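Local coordinates for CigR Protein (PDB 4EW5) that is of unknown function but is probably an inner membrane protein of Salmonella, represented here by its C-terminal domain, at residues G31-L35 with I76-N80. Numbering follows the deposited sequence.
Sequences GYQSL and IVGDN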
loop_
_atom_site.group_PDB
_atom_site.type_symbol
_atom_site.label_atom_id
_atom_site.label_comp_id
_atom_site.label_asym_id
_atom_site.label_seq_id
_atom_site.Cartn_x
_atom_site.Cartn_y
_atom_site.Cartn_z
ATOM N N GLY A 31 8.359 5.265 -18.831
ATOM C CA GLY A 31 8.168 5.606 -20.205
ATOM C C GLY A 31 7.581 4.484 -20.998
ATOM O O GLY A 31 7.670 4.500 -22.225
ATOM N N TYR A 32 6.940 3.549 -20.340
ATOM C CA TYR A 32 6.358 2.397 -21.029
ATOM C C TYR A 32 5.096 2.819 -21.724
ATOM O O TYR A 32 4.420 3.720 -21.299
ATOM C CB TYR A 32 6.021 1.289 -20.109
ATOM C CG TYR A 32 7.178 0.522 -19.614
ATOM C CD1 TYR A 32 8.151 1.139 -18.828
ATOM C CD2 TYR A 32 7.332 -0.792 -19.931
ATOM C CE1 TYR A 32 9.206 0.414 -18.340
ATOM C CE2 TYR A 32 8.406 -1.507 -19.481
ATOM C CZ TYR A 32 9.327 -0.879 -18.661
ATOM O OH TYR A 32 10.392 -1.571 -18.229
ATOM N N GLN A 33 4.819 2.198 -22.859
ATOM C CA GLN A 33 3.629 2.538 -23.612
ATOM C C GLN A 33 2.388 1.953 -22.946
ATOM O O GLN A 33 2.378 0.781 -22.539
ATOM C CB GLN A 33 3.747 1.994 -25.031
ATOM C CG GLN A 33 2.641 2.474 -25.959
ATOM C CD GLN A 33 3.006 2.253 -27.408
ATOM O OE1 GLN A 33 4.001 2.809 -27.893
ATOM N NE2 GLN A 33 2.192 1.461 -28.124
ATOM N N SER A 34 1.332 2.751 -22.931
ATOM C CA SER A 34 0.037 2.322 -22.422
ATOM C C SER A 34 -0.566 1.332 -23.368
ATOM O O SER A 34 -0.188 1.269 -24.521
ATOM C CB SER A 34 -0.899 3.534 -22.361
ATOM O OG SER A 34 -0.200 4.673 -21.874
ATOM N N LEU A 35 -1.543 0.604 -22.850
ATOM C CA LEU A 35 -2.282 -0.408 -23.560
ATOM C C LEU A 35 -3.051 0.303 -24.637
ATOM O O LEU A 35 -3.336 1.503 -24.517
ATOM C CB LEU A 35 -3.240 -1.107 -22.589
ATOM C CG LEU A 35 -2.592 -1.981 -21.504
ATOM C CD1 LEU A 35 -3.381 -2.124 -20.142
ATOM C CD2 LEU A 35 -2.313 -3.315 -22.207
ATOM N N ILE A 76 4.633 -6.259 -15.915
ATOM C CA ILE A 76 4.368 -4.969 -16.521
ATOM C C ILE A 76 3.376 -5.212 -17.685
ATOM O O ILE A 76 3.677 -5.936 -18.635
ATOM C CB ILE A 76 5.635 -4.357 -17.082
ATOM C CG1 ILE A 76 6.797 -4.342 -16.003
ATOM C CG2 ILE A 76 5.395 -2.919 -17.606
ATOM C CD1 ILE A 76 8.104 -3.737 -16.570
ATOM N N VAL A 77 2.247 -4.532 -17.623
ATOM C CA VAL A 77 1.160 -4.646 -18.615
ATOM C C VAL A 77 0.838 -3.231 -19.038
ATOM O O VAL A 77 0.385 -2.445 -18.216
ATOM C CB VAL A 77 -0.060 -5.311 -17.975
ATOM C CG1 VAL A 77 -1.228 -5.370 -18.963
ATOM C CG2 VAL A 77 0.325 -6.693 -17.535
ATOM N N GLY A 78 1.249 -2.845 -20.258
ATOM C CA GLY A 78 1.107 -1.469 -20.703
ATOM C C GLY A 78 2.062 -0.686 -19.826
ATOM O O GLY A 78 3.272 -1.036 -19.716
ATOM N N ASP A 79 1.549 0.354 -19.196
ATOM C CA ASP A 79 2.360 1.083 -18.168
ATOM C C ASP A 79 1.931 0.803 -16.710
ATOM O O ASP A 79 2.257 1.576 -15.808
ATOM C CB ASP A 79 2.461 2.553 -18.468
ATOM C CG ASP A 79 1.121 3.268 -18.444
ATOM O OD1 ASP A 79 0.097 2.572 -18.247
ATOM O OD2 ASP A 79 1.132 4.496 -18.642
ATOM N N ASN A 80 1.271 -0.327 -16.500
ATOM C CA ASN A 80 0.707 -0.688 -15.187
ATOM C C ASN A 80 1.448 -1.816 -14.530
ATOM O O ASN A 80 2.081 -2.684 -15.219
ATOM C CB ASN A 80 -0.721 -1.088 -15.392
ATOM C CG ASN A 80 -1.515 -0.023 -16.194
ATOM O OD1 ASN A 80 -1.525 1.173 -15.844
ATOM N ND2 ASN A 80 -2.021 -0.420 -17.384
HETATM O O HOH W 1 -2.015 1.197 -20.006
#
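Tyr32 lies across the end of a beta hairpin, its ring overlapping Ile76 (CE2 to Ile76 CD1, 3.7 Å) while its CB sits 3.6 Å from Gly78 O. At the other end of the extended run Tyr32 to Leu35, Leu35 reaches over the turn: its CG lies 3.8 Å from Gly78 CA, its CD2 4.0 Å from Val77 CG1 and its CD1 3.5 Å from Asn80 ND2. Val77 to Asn80 form a type II' beta turn, a classic two-residue connection between antiparallel strands, closed by Asn80 N to Val77 O at 2.9 Å and Val77 N to Asn80 O at 3.0 Å. Gly78 takes the first corner with positive phi; any CB there would collide with Leu35 CG, so the missing side chain allows the loop backbone to come close, Ser34 CA to Gly78 CA being 4.3 Å. No direct backbone hydrogen bond joins the two segments. Instead, a water accepts from Leu35 N (2.9 Å) and Asn80 ND2 (3.1 Å) and donates to Asp79 OD1 (3.1 Å), and Ser34 OG gives a weak hydrogen bond to Asp79 OD2 at 3.5 Å. Asn80 OD1 is held by Gly97 N and Asn96 ND2, and the Tyr32 ring also meets Phe99. The loop that follows helix 11-26 thus covers the turn between the central antiparallel strands 72-77 and 80-85, beside the chain segment that follows strand 91-95.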